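Local atomic coordinates of thioesterase domain protein YiiD (Shewanella oneidensis, PDB entry 1T82), a protein that probably acts on acyl groups, as a putative thioesterase or acyltransferase, and forms a dimer with an alpha-beta hot-dog fold. Residues S64-M69 with I90-A95; T70-G75 with L131-F136. All blocks are in the same frame, centred on the assembly; numbering follows the deposited sequence.

Contact 1 of 2, residues S64-M69 with I90-A95; sequences SIYTIM and IVLADA
The phenol end of Tyr-66 projects from the helix to meet two strand side chains, Leu-92 and Ala-95. Its OH comes 3.2 Å from Leu-92 CD2, a tight approach, and 3.8 Å from Ala-95 CB. The methyl of Ala-95 sits at the ring edge, near the ring plane and 4.2 Å from CE1, whereas Leu-92 CD2 approaches obliquely. Tyr-66 and Leu-92 advance from opposite directions, and in both, CG is anti to the backbone N (chi1 176° in Tyr-66), which in Tyr-66 sends the ring toward the strand, where the nearest CA atoms, of Tyr-66 and Ala-95, are 9.6 Å apart.

No hydrogen bond joins the two segments. The polar need of the buried phenol is met instead across the dimer interface, where its OH is hydrogen-bonded to the OH of Tyr-99 of the second subunit and its ring stacks on Tyr-66 of that subunit. On the strand side, Asp-94 and Ala-95 pair antiparallel with a strand of the second subunit, so the sheet continues into it. A central helix packed on a sheet that runs through both subunits is the signature of the hot-dog dimer.

Contact 2 of 2, residues T70-G75 with L131-F136; sequences TLTGWG and LEVQLF
The flat groups that Leu-131 and Val-133 meet are the two peptide units flanking Gly-73, not aromatic rings. Val-133 CG2 stands to one side of the plane of the Thr-72 to Gly-73 peptide, beyond its nitrogen end, 4.1 Å from Gly-73 N. Leu-131 CD1 approaches the next peptide at its oxygen end, 3.3 Å from Gly-73 O. The angle C-O-CD1 there is about 111°, and the methyl is tilted out of the peptide plane, so it flanks the oxygen rather than meeting it head on. The same CD1 lies 3.9 Å from Gly-73 CA.

A third meeting is purely aliphatic: Thr-72 CG2 is 4.2 Å from Val-133 CG1. The branches of each side chain divide the work. Val-133 has CG1 anti to its backbone N (chi1 -178°), facing Thr-72, while CG2 turns to Gly-73. Thr-72 offers its methyl to the strand and keeps OG1 for a hydrogen bond to Ile-68 O, one turn earlier.

Gly-73 has no side chain on the surface facing the strand, and the backbones come correspondingly close: Gly-73 CA is 6.4 Å from Leu-131 CA. The short axes of 70-75 and 131-136 pass 8.5 Å apart, with 136° between their N-to-C directions. Beyond the pair, Val-109 of strand 108-112 touches both Thr-72 and Val-133, and Phe-145 of strand 140-152 also touches Val-133; Leu-131 reaches Met-76 and Val-77, farther along the helix.

No hydrogen bond or charge pair crosses. With all four touching residues buried, the chemistry implies that helix and sheet are held by close fit of methyl groups against bare helix backbone.

How the contacts relate
Both contacts are buried and press helix 62-84 against the same antiparallel sheet, with centres about 7 Å apart. Contact 2 lies about 4 Å from the chain centre and meets the interior strand 127-137; contact 1, about 8 Å out, reaches strand 89-99, outermost within the chain and joined to the second subunit. Their chemistry follows: aliphatic groups on helix backbone at the centre, a tyrosine with an intersubunit polar partner at the interface. The segments also touch one another. Trp-74 NE1 probably donates a hydrogen bond to Ile-90 O (3.1 Å), and the CE methyl of Met-69, a selenomethionine, packs 3.2 Å from Val-133 O, so segment 64-69 also touches strand 127-137.

Contact 1 of 2, residues S64-M69 with I90-A95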
ATOM      1  N   SER B  64       5.344   1.572   0.611  1.00  3.91           N
ATOM      2  CA  SER B  64       5.410   2.953   0.165  1.00  4.10           C
ATOM      3  C   SER B  64       5.139   3.009  -1.330  1.00  4.77           C
ATOM      4  O   SER B  64       4.435   3.900  -1.801  1.00  4.38           O
ATOM      5  CB  SER B  64       6.781   3.562   0.478  1.00  6.29           C
ATOM      6  OG  SER B  64       6.973   3.667   1.881  1.00  5.85           O
ATOM      7  N   ILE B  65       5.694   2.054  -2.071  1.00  4.37           N
ATOM      8  CA  ILE B  65       5.479   1.995  -3.510  1.00  3.80           C
ATOM      9  C   ILE B  65       3.969   1.935  -3.766  1.00  4.22           C
ATOM     10  O   ILE B  65       3.430   2.724  -4.534  1.00  3.04           O
ATOM     11  CB  ILE B  65       6.169   0.747  -4.123  1.00  4.66           C
ATOM     12  CG1 ILE B  65       7.691   0.914  -4.053  1.00  6.15           C
ATOM     13  CG2 ILE B  65       5.722   0.551  -5.571  1.00  5.72           C
ATOM     14  CD1 ILE B  65       8.466  -0.283  -4.574  1.00  7.50           C
ATOM     15  N   TYR B  66       3.290   1.004  -3.103  1.00  4.18           N
ATOM     16  CA  TYR B  66       1.847   0.859  -3.265  1.00  4.57           C
ATOM     17  C   TYR B  66       1.103   2.126  -2.869  1.00  4.66           C
ATOM     18  O   TYR B  66       0.218   2.603  -3.587  1.00  3.81           O
ATOM     19  CB  TYR B  66       1.315  -0.288  -2.408  1.00  4.76           C
ATOM     20  CG  TYR B  66      -0.194  -0.424  -2.458  1.00  5.23           C
ATOM     21  CD1 TYR B  66      -0.814  -1.226  -3.420  1.00  6.36           C
ATOM     22  CD2 TYR B  66      -1.007   0.262  -1.547  1.00  5.41           C
ATOM     23  CE1 TYR B  66      -2.202  -1.347  -3.466  1.00  6.50           C
ATOM     24  CE2 TYR B  66      -2.396   0.148  -1.595  1.00  6.11           C
ATOM     25  CZ  TYR B  66      -2.981  -0.658  -2.553  1.00  6.73           C
ATOM     26  OH  TYR B  66      -4.348  -0.797  -2.587  1.00  7.81           O
ATOM     27  N   THR B  67       1.458   2.678  -1.716  1.00  4.72           N
ATOM     28  CA  THR B  67       0.778   3.870  -1.240  1.00  5.11           C
ATOM     29  C   THR B  67       0.893   5.052  -2.186  1.00  4.10           C
ATOM     30  O   THR B  67      -0.099   5.724  -2.454  1.00  4.77           O
ATOM     31  CB  THR B  67       1.280   4.279   0.153  1.00  4.15           C
ATOM     32  OG1 THR B  67       0.979   3.231   1.086  1.00  5.35           O
ATOM     33  CG2 THR B  67       0.596   5.565   0.604  1.00  6.27           C
ATOM     34  N   ILE B  68       2.089   5.315  -2.705  1.00  4.89           N
ATOM     35  CA  ILE B  68       2.221   6.444  -3.615  1.00  5.15           C
ATOM     36  C   ILE B  68       1.418   6.198  -4.892  1.00  5.36           C
ATOM     37  O   ILE B  68       0.825   7.123  -5.441  1.00  4.56           O
ATOM     38  CB  ILE B  68       3.715   6.754  -3.955  1.00  7.98           C
ATOM     39  CG1 ILE B  68       3.803   7.958  -4.893  1.00 10.44           C
ATOM     40  CG2 ILE B  68       4.383   5.555  -4.587  1.00  8.87           C
ATOM     41  CD1 ILE B  68       5.215   8.510  -5.030  1.00 15.64           C
HETATM   42  N   MSE B  69       1.376   4.953  -5.354  1.00  4.05           N
HETATM   43  CA  MSE B  69       0.622   4.654  -6.563  1.00  3.53           C
HETATM   44  C   MSE B  69      -0.876   4.798  -6.323  1.00  3.82           C
HETATM   45  O   MSE B  69      -1.582   5.351  -7.155  1.00  4.92           O
HETATM   46  CB  MSE B  69       0.961   3.248  -7.069  1.00  5.38           C
HETATM   47  CG  MSE B  69       2.418   3.139  -7.484  1.00  7.35           C
HETATM   48 SE   MSE B  69       2.996   1.406  -8.093  1.00 14.77          SE
HETATM   49  CE  MSE B  69       2.782   1.648  -9.999  1.00  7.48           C
ATOM     50  N   ILE B  90     -14.216   9.527  -3.100  1.00 13.22           N
ATOM     51  CA  ILE B  90     -13.444   8.543  -3.859  1.00 11.79           C
ATOM     52  C   ILE B  90     -12.875   7.449  -2.961  1.00 11.02           C
ATOM     53  O   ILE B  90     -12.146   7.735  -2.013  1.00 11.89           O
ATOM     54  CB  ILE B  90     -12.276   9.227  -4.597  1.00 11.78           C
ATOM     55  CG1 ILE B  90     -12.810  10.400  -5.422  1.00 12.37           C
ATOM     56  CG2 ILE B  90     -11.554   8.222  -5.494  1.00 11.45           C
ATOM     57  CD1 ILE B  90     -11.733  11.319  -5.974  1.00 14.40           C
ATOM     58  N   VAL B  91     -13.196   6.197  -3.268  1.00  8.53           N
ATOM     59  CA  VAL B  91     -12.714   5.083  -2.464  1.00 10.81           C
ATOM     60  C   VAL B  91     -12.156   3.971  -3.347  1.00 10.94           C
ATOM     61  O   VAL B  91     -12.783   3.577  -4.331  1.00 12.64           O
ATOM     62  CB  VAL B  91     -13.854   4.503  -1.593  1.00 13.16           C
ATOM     63  CG1 VAL B  91     -13.314   3.422  -0.674  1.00 14.24           C
ATOM     64  CG2 VAL B  91     -14.503   5.617  -0.785  1.00 15.11           C
ATOM     65  N   LEU B  92     -10.974   3.469  -3.007  1.00  9.11           N
ATOM     66  CA  LEU B  92     -10.387   2.386  -3.785  1.00  7.38           C
ATOM     67  C   LEU B  92     -11.095   1.092  -3.396  1.00  8.13           C
ATOM     68  O   LEU B  92     -11.146   0.728  -2.218  1.00  8.00           O
ATOM     69  CB  LEU B  92      -8.886   2.274  -3.500  1.00  7.45           C
ATOM     70  CG  LEU B  92      -8.114   1.145  -4.194  1.00  6.38           C
ATOM     71  CD1 LEU B  92      -8.147   1.313  -5.712  1.00  7.01           C
ATOM     72  CD2 LEU B  92      -6.678   1.164  -3.694  1.00  7.96           C
ATOM     73  N   ALA B  93     -11.649   0.400  -4.386  1.00  7.00           N
ATOM     74  CA  ALA B  93     -12.367  -0.844  -4.138  1.00  7.85           C
ATOM     75  C   ALA B  93     -11.465  -2.066  -4.230  1.00  7.76           C
ATOM     76  O   ALA B  93     -11.525  -2.953  -3.385  1.00  9.30           O
ATOM     77  CB  ALA B  93     -13.520  -0.977  -5.125  1.00 10.79           C
ATOM     78  N   ASP B  94     -10.643  -2.119  -5.267  1.00  8.17           N
ATOM     79  CA  ASP B  94      -9.739  -3.245  -5.436  1.00 10.19           C
ATOM     80  C   ASP B  94      -8.542  -2.820  -6.259  1.00  9.97           C
ATOM     81  O   ASP B  94      -8.628  -1.920  -7.097  1.00  8.26           O
ATOM     82  CB  ASP B  94     -10.451  -4.417  -6.114  1.00 15.84           C
ATOM     83  CG  ASP B  94     -11.038  -4.048  -7.454  1.00 22.24           C
ATOM     84  OD1 ASP B  94     -12.011  -3.261  -7.485  1.00 28.11           O
ATOM     85  OD2 ASP B  94     -10.526  -4.542  -8.484  1.00 28.67           O
ATOM     86  N   ALA B  95      -7.417  -3.472  -6.016  1.00  7.18           N
ATOM     87  CA  ALA B  95      -6.217  -3.129  -6.742  1.00  7.15           C
ATOM     88  C   ALA B  95      -5.280  -4.308  -6.864  1.00  8.74           C
ATOM     89  O   ALA B  95      -5.294  -5.225  -6.044  1.00  9.26           O
ATOM     90  CB  ALA B  95      -5.512  -1.971  -6.051  1.00  7.16           C
TER

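Contact 2 of 2, residues T70-G75 with L131-F136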
ATOM      1  N   THR B  70      -1.365   4.323  -5.185  1.00  4.08           N
ATOM      2  CA  THR B  70      -2.785   4.457  -4.927  1.00  6.44           C
ATOM      3  C   THR B  70      -3.182   5.923  -4.734  1.00  5.57           C
ATOM      4  O   THR B  70      -4.266   6.322  -5.146  1.00  7.23           O
ATOM      5  CB  THR B  70      -3.243   3.622  -3.717  1.00 10.55           C
ATOM      6  OG1 THR B  70      -4.676   3.645  -3.659  1.00 16.18           O
ATOM      7  CG2 THR B  70      -2.673   4.180  -2.427  1.00 14.65           C
ATOM      8  N   LEU B  71      -2.314   6.732  -4.123  1.00  5.58           N
ATOM      9  CA  LEU B  71      -2.638   8.148  -3.946  1.00  6.34           C
ATOM     10  C   LEU B  71      -2.602   8.876  -5.287  1.00  7.22           C
ATOM     11  O   LEU B  71      -3.335   9.844  -5.498  1.00  7.61           O
ATOM     12  CB  LEU B  71      -1.675   8.823  -2.960  1.00  7.33           C
ATOM     13  CG  LEU B  71      -1.956   8.576  -1.475  1.00 10.39           C
ATOM     14  CD1 LEU B  71      -0.778   9.062  -0.654  1.00 14.17           C
ATOM     15  CD2 LEU B  71      -3.237   9.300  -1.054  1.00 12.43           C
ATOM     16  N   THR B  72      -1.755   8.411  -6.202  1.00  6.56           N
ATOM     17  CA  THR B  72      -1.670   9.029  -7.517  1.00  6.71           C
ATOM     18  C   THR B  72      -2.970   8.765  -8.281  1.00  6.14           C
ATOM     19  O   THR B  72      -3.516   9.665  -8.915  1.00  5.01           O
ATOM     20  CB  THR B  72      -0.447   8.499  -8.304  1.00  7.10           C
ATOM     21  OG1 THR B  72       0.754   8.929  -7.650  1.00  7.70           O
ATOM     22  CG2 THR B  72      -0.441   9.034  -9.733  1.00  8.27           C
ATOM     23  N   GLY B  73      -3.472   7.536  -8.191  1.00  6.79           N
ATOM     24  CA  GLY B  73      -4.717   7.198  -8.859  1.00  5.85           C
ATOM     25  C   GLY B  73      -5.850   7.995  -8.239  1.00  5.46           C
ATOM     26  O   GLY B  73      -6.651   8.617  -8.940  1.00  4.90           O
ATOM     27  N   TRP B  74      -5.911   7.982  -6.909  1.00  4.58           N
ATOM     28  CA  TRP B  74      -6.933   8.718  -6.172  1.00  6.70           C
ATOM     29  C   TRP B  74      -6.864  10.192  -6.582  1.00  7.14           C
ATOM     30  O   TRP B  74      -7.888  10.822  -6.861  1.00  7.19           O
ATOM     31  CB  TRP B  74      -6.675   8.585  -4.664  1.00  8.48           C
ATOM     32  CG  TRP B  74      -7.747   9.179  -3.791  1.00  9.04           C
ATOM     33  CD1 TRP B  74      -8.816   8.529  -3.246  1.00 11.13           C
ATOM     34  CD2 TRP B  74      -7.845  10.542  -3.364  1.00 11.14           C
ATOM     35  NE1 TRP B  74      -9.576   9.405  -2.503  1.00 13.17           N
ATOM     36  CE2 TRP B  74      -9.002  10.648  -2.560  1.00 12.16           C
ATOM     37  CE3 TRP B  74      -7.068  11.687  -3.585  1.00 10.17           C
ATOM     38  CZ2 TRP B  74      -9.401  11.856  -1.973  1.00 13.29           C
ATOM     39  CZ3 TRP B  74      -7.463  12.887  -3.002  1.00 11.22           C
ATOM     40  CH2 TRP B  74      -8.622  12.960  -2.205  1.00 12.84           C
ATOM     41  N   GLY B  75      -5.644  10.724  -6.626  1.00  6.68           N
ATOM     42  CA  GLY B  75      -5.443  12.117  -6.994  1.00  7.67           C
ATOM     43  C   GLY B  75      -5.951  12.458  -8.378  1.00  7.01           C
ATOM     44  O   GLY B  75      -6.456  13.560  -8.608  1.00  7.10           O
ATOM     45  N   LEU B 131      -8.248   2.815 -13.209  1.00  7.37           N
ATOM     46  CA  LEU B 131      -7.027   3.513 -13.573  1.00  6.10           C
ATOM     47  C   LEU B 131      -5.794   2.629 -13.533  1.00  6.27           C
ATOM     48  O   LEU B 131      -5.713   1.670 -12.763  1.00  8.87           O
ATOM     49  CB  LEU B 131      -6.790   4.707 -12.643  1.00  7.15           C
ATOM     50  CG  LEU B 131      -7.810   5.842 -12.651  1.00  6.31           C
ATOM     51  CD1 LEU B 131      -7.384   6.918 -11.659  1.00  6.22           C
ATOM     52  CD2 LEU B 131      -7.906   6.429 -14.052  1.00  6.01           C
ATOM     53  N   GLU B 132      -4.830   2.971 -14.375  1.00  5.10           N
ATOM     54  CA  GLU B 132      -3.574   2.247 -14.432  1.00  6.56           C
ATOM     55  C   GLU B 132      -2.490   3.224 -14.011  1.00  6.86           C
ATOM     56  O   GLU B 132      -2.383   4.311 -14.571  1.00  7.86           O
ATOM     57  CB  GLU B 132      -3.302   1.770 -15.852  1.00  7.46           C
ATOM     58  CG  GLU B 132      -2.027   0.980 -15.994  1.00  9.77           C
ATOM     59  CD  GLU B 132      -1.844   0.453 -17.399  1.00 11.78           C
ATOM     60  OE1 GLU B 132      -1.554   1.265 -18.301  1.00 10.52           O
ATOM     61  OE2 GLU B 132      -2.012  -0.767 -17.595  1.00 11.00           O
ATOM     62  N   VAL B 133      -1.693   2.840 -13.022  1.00  6.08           N
ATOM     63  CA  VAL B 133      -0.618   3.697 -12.551  1.00  6.00           C
ATOM     64  C   VAL B 133       0.697   2.968 -12.773  1.00  6.63           C
ATOM     65  O   VAL B 133       0.788   1.765 -12.534  1.00  6.90           O
ATOM     66  CB  VAL B 133      -0.768   4.014 -11.045  1.00  6.25           C
ATOM     67  CG1 VAL B 133       0.342   4.957 -10.603  1.00  6.60           C
ATOM     68  CG2 VAL B 133      -2.132   4.633 -10.769  1.00  6.64           C
ATOM     69  N   GLN B 134       1.711   3.686 -13.252  1.00  6.69           N
ATOM     70  CA  GLN B 134       3.017   3.080 -13.483  1.00  6.44           C
ATOM     71  C   GLN B 134       4.082   3.837 -12.710  1.00  6.02           C
ATOM     72  O   GLN B 134       4.019   5.056 -12.590  1.00  7.08           O
ATOM     73  CB  GLN B 134       3.369   3.099 -14.970  1.00  9.68           C
ATOM     74  CG  GLN B 134       2.455   2.257 -15.835  1.00 12.62           C
ATOM     75  CD  GLN B 134       2.989   2.110 -17.243  1.00 14.89           C
ATOM     76  OE1 GLN B 134       3.223   3.098 -17.937  1.00 17.71           O
ATOM     77  NE2 GLN B 134       3.181   0.872 -17.672  1.00 17.60           N
ATOM     78  N   LEU B 135       5.062   3.111 -12.182  1.00  5.94           N
ATOM     79  CA  LEU B 135       6.136   3.742 -11.432  1.00  5.78           C
ATOM     80  C   LEU B 135       7.463   3.507 -12.137  1.00  6.80           C
ATOM     81  O   LEU B 135       7.834   2.369 -12.429  1.00  8.19           O
ATOM     82  CB  LEU B 135       6.173   3.185 -10.003  1.00  6.21           C
ATOM     83  CG  LEU B 135       7.195   3.792  -9.033  1.00  6.54           C
ATOM     84  CD1 LEU B 135       6.659   3.705  -7.608  1.00  8.89           C
ATOM     85  CD2 LEU B 135       8.528   3.072  -9.160  1.00  8.28           C
ATOM     86  N   PHE B 136       8.163   4.599 -12.421  1.00  9.20           N
ATOM     87  CA  PHE B 136       9.452   4.540 -13.097  1.00 10.52           C
ATOM     88  C   PHE B 136      10.563   5.098 -12.217  1.00 11.13           C
ATOM     89  O   PHE B 136      10.327   5.972 -11.384  1.00 11.43           O
ATOM     90  CB  PHE B 136       9.420   5.360 -14.392  1.00 10.36           C
ATOM     91  CG  PHE B 136       8.352   4.939 -15.360  1.00 12.74           C
ATOM     92  CD1 PHE B 136       7.047   5.405 -15.228  1.00 13.72           C
ATOM     93  CD2 PHE B 136       8.651   4.067 -16.402  1.00 13.95           C
ATOM     94  CE1 PHE B 136       6.056   5.008 -16.120  1.00 15.52           C
ATOM     95  CE2 PHE B 136       7.664   3.663 -17.301  1.00 14.65           C
ATOM     96  CZ  PHE B 136       6.365   4.135 -17.157  1.00 14.12           C
TER